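Local coordinates for coatomer subunit delta (Saccharomyces cerevisiae, PDB 5FJZ), which forms part of the COPI vesicle coat, probably serving retrograde Golgi-to-ER transport, and binds a tryptophan-based motif of Dsl1 through the mu-homology domain described here, at residues Ile77-Gln80 / Ser81-Thr85; Lys196-Ala199 / Asn200-Gly203; Ala211-Glu214 / Asp215-Tyr218. All coordinates share one frame; numbering follows the deposited sequence.

Contact 1: residues Ile77-Gln80 / Ser81-Thr85; sequences IDKQ and SFLST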
loop_
_atom_site.group_PDB
_atom_site.type_symbol
_atom_site.label_atom_id
_atom_site.label_comp_id
_atom_site.label_asym_id
_atom_site.label_seq_id
_atom_site.Cartn_x
_atom_site.Cartn_y
_atom_site.Cartn_z
ATOM N N ILE A 77 23.206 -13.657 -4.580
ATOM C CA ILE A 77 24.537 -13.160 -4.265
ATOM C C ILE A 77 25.035 -14.132 -3.186
ATOM O O ILE A 77 24.303 -14.567 -2.310
ATOM C CB ILE A 77 24.496 -11.685 -3.739
ATOM C CG1 ILE A 77 24.077 -10.754 -4.856
ATOM C CG2 ILE A 77 25.827 -11.247 -3.147
ATOM C CD1 ILE A 77 25.003 -10.671 -6.050
ATOM N N ASP A 78 26.323 -14.405 -3.242
ATOM C CA ASP A 78 27.023 -15.311 -2.313
ATOM C C ASP A 78 27.357 -14.622 -0.945
ATOM O O ASP A 78 28.249 -13.754 -0.873
ATOM C CB ASP A 78 28.317 -15.733 -3.005
ATOM C CG ASP A 78 29.183 -16.689 -2.153
ATOM O OD1 ASP A 78 28.815 -17.034 -1.021
ATOM O OD2 ASP A 78 30.287 -17.007 -2.645
ATOM N N LYS A 79 26.559 -14.948 0.063
ATOM C CA LYS A 79 26.676 -14.332 1.390
ATOM C C LYS A 79 28.043 -14.581 2.004
ATOM O O LYS A 79 28.653 -13.668 2.579
ATOM C CB LYS A 79 25.561 -14.847 2.297
ATOM C CG LYS A 79 25.502 -14.255 3.703
ATOM C CD LYS A 79 25.819 -12.743 3.692
ATOM C CE LYS A 79 24.626 -11.860 3.998
ATOM N NZ LYS A 79 24.288 -11.943 5.443
ATOM N N GLN A 80 28.570 -15.800 1.824
ATOM C CA GLN A 80 29.876 -16.145 2.443
ATOM C C GLN A 80 31.002 -15.330 1.905
ATOM O O GLN A 80 31.831 -14.853 2.697
ATOM C CB GLN A 80 30.197 -17.636 2.266
ATOM C CG GLN A 80 29.156 -18.554 2.831
ATOM C CD GLN A 80 29.152 -18.411 4.329
ATOM O OE1 GLN A 80 28.854 -17.334 4.784
ATOM N NE2 GLN A 80 29.540 -19.457 5.105
ATOM N N SER A 81 31.065 -15.134 0.584
ATOM C CA SER A 81 32.069 -14.226 -0.013
ATOM C C SER A 81 31.934 -12.744 0.426
ATOM O O SER A 81 32.932 -12.044 0.537
ATOM C CB SER A 81 32.016 -14.229 -1.529
ATOM O OG SER A 81 32.372 -15.495 -2.009
ATOM N N PHE A 82 30.715 -12.285 0.631
ATOM C CA PHE A 82 30.541 -10.921 1.126
ATOM C C PHE A 82 31.126 -10.761 2.547
ATOM O O PHE A 82 31.898 -9.816 2.882
ATOM C CB PHE A 82 29.042 -10.586 1.118
ATOM C CG PHE A 82 28.729 -9.392 1.943
ATOM C CD1 PHE A 82 29.025 -8.112 1.458
ATOM C CD2 PHE A 82 28.132 -9.523 3.174
ATOM C CE1 PHE A 82 28.706 -6.981 2.215
ATOM C CE2 PHE A 82 27.818 -8.401 3.923
ATOM C CZ PHE A 82 28.140 -7.151 3.452
ATOM N N LEU A 83 30.767 -11.720 3.383
ATOM C CA LEU A 83 31.226 -11.741 4.772
ATOM C C LEU A 83 32.742 -11.981 4.900
ATOM O O LEU A 83 33.419 -11.304 5.695
ATOM C CB LEU A 83 30.495 -12.837 5.544
ATOM C CG LEU A 83 29.342 -12.554 6.492
ATOM C CD1 LEU A 83 28.734 -11.186 6.312
ATOM C CD2 LEU A 83 28.291 -13.695 6.523
ATOM N N SER A 84 33.273 -12.879 4.078
ATOM C CA SER A 84 34.710 -13.252 4.123
ATOM C C SER A 84 35.645 -12.240 3.570
ATOM O O SER A 84 36.654 -11.926 4.196
ATOM C CB SER A 84 34.927 -14.564 3.402
ATOM O OG SER A 84 34.209 -15.558 4.098
ATOM N N THR A 85 35.317 -11.676 2.420
ATOM C CA THR A 85 36.231 -10.780 1.702
ATOM C C THR A 85 35.647 -9.470 1.199
ATOM O O THR A 85 36.339 -8.761 0.447
ATOM C CB THR A 85 36.766 -11.458 0.407
ATOM O OG1 THR A 85 36.001 -12.635 0.165
ATOM C CG2 THR A 85 38.245 -11.835 0.545
#
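Lys79 overlaps two side chains of the next turn: its CD lies 4.0 Å from Phe82 CD2 and 3.9 Å from Leu83 CD2, which its CG also touches at 4.0 Å. The lysine leaves the backbone with CG anti to N (chi1 -177°), and bends at every later torsion fold it back alongside Phe82, both side chains pointing the same way. Against Leu83 it crosses at a slant instead. Its ammonium makes a weak hydrogen bond to the carbonyl of Phe71, while the buried Phe82 ring packs on Val64, Thr73, Ile88 and Leu107. Asp78 supplies the N-cap of the short helix 79-85, a rare helical element in a strand-rich mu-homology domain, and within the region that interacts with Dsl1. Its OD2 accepts from Ser81 OG at 2.7 Å, the hydroxyl standing 62° out of the carboxylate plane. OD1 takes two weak bonds, from Ser81 N at 3.4 Å and from Gln80 N at 3.1 Å. With two first-turn amides near OD1, the helix start would probably favour the charged form. Gln80 O is gripped twice from the next turn, by Ser84 N and by Ser84 OG, each at 2.8 Å; the hydroxyl sits 39° above the carbonyl plane. Thr85 repeats this double grip on Ser81 O, but its OG1 lies in the carbonyl plane, on a lone pair.

Contact 2: residues Lys196-Ala199 / Asn200-Gly203; sequences KIAA and NDAG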
loop_
_atom_site.group_PDB
_atom_site.type_symbol
_atom_site.label_atom_id
_atom_site.label_comp_id
_atom_site.label_asym_id
_atom_site.label_seq_id
_atom_site.Cartn_x
_atom_site.Cartn_y
_atom_site.Cartn_z
ATOM N N LYS A 196 19.421 26.706 0.281
ATOM C CA LYS A 196 20.566 25.973 0.766
ATOM C C LYS A 196 20.609 25.859 2.282
ATOM O O LYS A 196 20.252 26.817 2.992
ATOM C CB LYS A 196 21.881 26.715 0.412
ATOM C CG LYS A 196 22.190 26.818 -1.082
ATOM C CD LYS A 196 23.383 27.745 -1.295
ATOM C CE LYS A 196 23.360 28.425 -2.661
ATOM N NZ LYS A 196 23.724 27.487 -3.764
ATOM N N ILE A 197 21.160 24.762 2.731
ATOM C CA ILE A 197 21.673 24.568 4.093
ATOM C C ILE A 197 23.140 24.192 3.963
ATOM O O ILE A 197 23.472 23.073 3.559
ATOM C CB ILE A 197 20.953 23.511 4.944
ATOM C CG1 ILE A 197 19.484 23.874 5.055
ATOM C CG2 ILE A 197 21.543 23.440 6.378
ATOM C CD1 ILE A 197 18.647 22.848 5.847
ATOM N N ALA A 198 24.015 25.148 4.308
ATOM C CA ALA A 198 25.443 24.967 4.192
ATOM C C ALA A 198 25.966 23.807 5.067
ATOM O O ALA A 198 25.364 23.448 6.098
ATOM C CB ALA A 198 26.160 26.270 4.579
ATOM N N ALA A 199 27.045 23.177 4.604
ATOM C CA ALA A 199 27.700 22.125 5.384
ATOM C C ALA A 199 27.945 22.590 6.797
ATOM O O ALA A 199 28.412 23.722 7.023
ATOM C CB ALA A 199 29.011 21.729 4.713
ATOM N N ASN A 200 27.607 21.739 7.747
ATOM C CA ASN A 200 27.869 21.969 9.167
ATOM C C ASN A 200 27.214 23.199 9.806
ATOM O O ASN A 200 27.538 23.598 10.902
ATOM C CB ASN A 200 29.364 21.902 9.437
ATOM C CG ASN A 200 29.890 20.482 9.359
ATOM O OD1 ASN A 200 30.714 20.157 8.513
ATOM N ND2 ASN A 200 29.389 19.626 10.222
ATOM N N ASP A 201 26.247 23.786 9.118
ATOM C CA ASP A 201 25.700 25.049 9.565
ATOM C C ASP A 201 24.456 24.821 10.406
ATOM O O ASP A 201 23.723 23.865 10.171
ATOM C CB ASP A 201 25.384 25.958 8.333
ATOM C CG ASP A 201 25.754 27.475 8.580
ATOM O OD1 ASP A 201 26.760 27.786 9.292
ATOM O OD2 ASP A 201 25.037 28.343 8.020
ATOM N N ALA A 202 24.178 25.786 11.276
ATOM C CA ALA A 202 22.950 25.924 11.977
ATOM C C ALA A 202 22.221 27.198 11.510
ATOM O O ALA A 202 22.813 28.263 11.278
ATOM C CB ALA A 202 23.153 25.942 13.429
ATOM N N GLY A 203 20.954 27.060 11.271
ATOM C CA GLY A 203 20.156 28.151 10.730
ATOM C C GLY A 203 18.740 28.034 11.151
ATOM O O GLY A 203 18.368 27.172 11.957
HETATM O O HOH W 1 22.797 27.441 6.090
#
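Asp201 leans back over Ala198, three residues earlier in the chain, and each step of its side chain can be tracked against that residue. CB comes first, 3.4 Å from Ala198 O and 3.8 Å from Ala198 CB, so the two beta carbons are in van der Waals contact across the turn. Further out, CG is 4.2 Å from the same methyl, and OD2 keeps an equal 4.2 Å from Ala198 CB. The first torsion, chi1 -140°, departs from the staggered positions, and it is this rotation that swings OD2 over the alanine. There OD2 accepts a hydrogen bond from a water at 3.1 Å, and that water in turn accepts from Ala198 N, also at 3.1 Å. A single water thus ties the carboxylate to the backbone amide of the residue it leans over.

Asp201 N also donates to Ala198 O at 3.2 Å, with the donor 47° above the carbonyl plane and therefore not on a lone pair. The chain reverses through Ala199 and Asn200, and Asn200 takes a positive phi of 61°, as the third position of this kind of turn requires. The bond from CA to CB of Asn200 points away from the alanines, although CB stays 3.1 Å from Ala199 C. Buried Ile197 packs against Tyr144 and Ser146 of strand 137-146.

Backbone bonds between Ile197 and Leu152, and between Gly203 and Tyr144, place the strands flanking the turn in different sheets: the two-stranded pair 152-153/196-197 and the four-stranded sheet entered by strand 202-210. The closing bond and the backbone torsions define a type II beta turn, here joining those two sheets.

Contact 3: residues Ala211-Glu214 / Asp215-Tyr218; sequences APYE and DALY
Ala216 presses its methyl over one face of the Tyr213 ring, in a CH-pi contact whose CB stands 4.2 Å from the ring centroid and 17° off the ring normal. The same bump fits the notch between ring and proline, since Pro212 CD is 4.1 Å from Ala216 CB. Tyr213 reaches this place with CG between backbone N and carbonyl carbon (chi1 49°), which folds its ring back over the following turn. Asp215 meets the ring differently: its CB lies in the ring plane at the edge, 3.9 Å from Tyr213 CE1. The ring also makes a cation-pi contact with Arg91 of the second subunit. An alanine in place of Tyr213 is likely to open a gap over the Ala216 methyl and leave that arginine without its cation-pi partner. On the inner side, Leu217 CD2 packs at 3.7 Å against Ala211 CB, and Leu217 also fits against Val129, Phe138 and Val140. The Asp215 carboxylate forms salt bridges through OD1 with Arg29 and through OD2 with Arg91 of the second subunit. Backbone bonds fix the tight turn beneath these side chains: Ala216 N to Tyr213 O at 3.1 Å and Leu217 N to Glu214 O at 3.0 Å. Such three-residue spacing identifies a short 3-10 helix, here in the loop connecting strand 202-210 to strand 220-229, which lie in different sheets of the mu-homology domain.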
loop_
_atom_site.group_PDB
_atom_site.type_symbol
_atom_site.label_atom_id
_atom_site.label_comp_id
_atom_site.label_asym_id
_atom_site.label_seq_id
_atom_site.Cartn_x
_atom_site.Cartn_y
_atom_site.Cartn_z
ATOM N N ALA A 211 -3.504 28.995 11.397
ATOM C CA ALA A 211 -3.961 27.711 11.805
ATOM C C ALA A 211 -4.959 27.904 12.916
ATOM O O ALA A 211 -4.892 28.899 13.638
ATOM C CB ALA A 211 -2.775 26.881 12.333
ATOM N N PRO A 212 -5.854 26.916 13.124
ATOM C CA PRO A 212 -6.881 27.070 14.146
ATOM C C PRO A 212 -6.417 26.887 15.580
ATOM O O PRO A 212 -7.016 27.462 16.486
ATOM C CB PRO A 212 -7.924 25.997 13.770
ATOM C CG PRO A 212 -7.246 25.036 12.863
ATOM C CD PRO A 212 -6.115 25.788 12.222
ATOM N N TYR A 213 -5.388 26.075 15.800
ATOM C CA TYR A 213 -4.768 25.906 17.131
ATOM C C TYR A 213 -3.371 25.361 16.871
ATOM O O TYR A 213 -3.097 24.875 15.794
ATOM C CB TYR A 213 -5.570 25.014 18.072
ATOM C CG TYR A 213 -5.986 23.714 17.421
ATOM C CD1 TYR A 213 -5.156 22.610 17.497
ATOM C CD2 TYR A 213 -7.198 23.601 16.725
ATOM C CE1 TYR A 213 -5.471 21.428 16.874
ATOM C CE2 TYR A 213 -7.542 22.418 16.113
ATOM C CZ TYR A 213 -6.675 21.331 16.209
ATOM O OH TYR A 213 -6.986 20.165 15.647
ATOM N N GLU A 214 -2.478 25.582 17.845
ATOM C CA GLU A 214 -1.079 25.253 17.764
ATOM C C GLU A 214 -0.831 23.812 17.280
ATOM O O GLU A 214 0.001 23.599 16.403
ATOM C CB GLU A 214 -0.437 25.498 19.115
ATOM C CG GLU A 214 1.054 25.310 19.110
ATOM C CD GLU A 214 1.727 25.997 20.280
ATOM O OE1 GLU A 214 1.232 27.027 20.778
ATOM O OE2 GLU A 214 2.757 25.496 20.720
ATOM N N ASP A 215 -1.567 22.850 17.818
ATOM C CA ASP A 215 -1.319 21.417 17.530
ATOM C C ASP A 215 -1.616 21.061 16.053
ATOM O O ASP A 215 -1.083 20.083 15.573
ATOM C CB ASP A 215 -2.074 20.469 18.435
ATOM C CG ASP A 215 -1.623 20.505 19.883
ATOM O OD1 ASP A 215 -0.430 20.763 20.159
ATOM O OD2 ASP A 215 -2.501 20.283 20.749
ATOM N N ALA A 216 -2.336 21.916 15.341
ATOM C CA ALA A 216 -2.669 21.743 13.949
ATOM C C ALA A 216 -1.496 21.990 13.034
ATOM O O ALA A 216 -1.483 21.596 11.857
ATOM C CB ALA A 216 -3.770 22.723 13.557
ATOM N N LEU A 217 -0.471 22.648 13.580
ATOM C CA LEU A 217 0.704 22.928 12.807
ATOM C C LEU A 217 1.584 21.681 12.695
ATOM O O LEU A 217 2.600 21.730 12.026
ATOM C CB LEU A 217 1.505 24.067 13.475
ATOM C CG LEU A 217 0.914 25.458 13.618
ATOM C CD1 LEU A 217 1.812 26.270 14.580
ATOM C CD2 LEU A 217 0.864 26.134 12.285
ATOM N N TYR A 218 1.258 20.597 13.427
ATOM C CA TYR A 218 2.118 19.427 13.482
ATOM C C TYR A 218 1.392 18.166 12.940
ATOM O O TYR A 218 0.162 18.134 12.971
ATOM C CB TYR A 218 2.565 19.182 14.925
ATOM C CG TYR A 218 3.445 20.252 15.440
ATOM C CD1 TYR A 218 4.797 20.238 15.237
ATOM C CD2 TYR A 218 2.908 21.281 16.214
ATOM C CE1 TYR A 218 5.603 21.292 15.711
ATOM C CE2 TYR A 218 3.676 22.342 16.647
ATOM C CZ TYR A 218 5.013 22.344 16.402
ATOM O OH TYR A 218 5.784 23.381 16.889
HETATM O O HOH W 2 5.452 24.174 19.312
#

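Overall arrangement
The three contacts follow one another along the chain and do not touch. Contact 1 lies far from the other two, its centre 39 Å from that of contact 2 and 51 Å from that of contact 3, across the centre of the chain. Contacts 2 and 3 are nearer, with centres 27 Å apart and nearest atoms about 14 Å apart; strand 202-210 runs from the turn of contact 2 to the loop of contact 3. Only contact 1 falls in the Dsl1-interacting region. Between subunits the distant ends come together: Lys79 of contact 1 packs on Asp215 of the second subunit, and Asp215 of contact 3 on that subunit's Lys79.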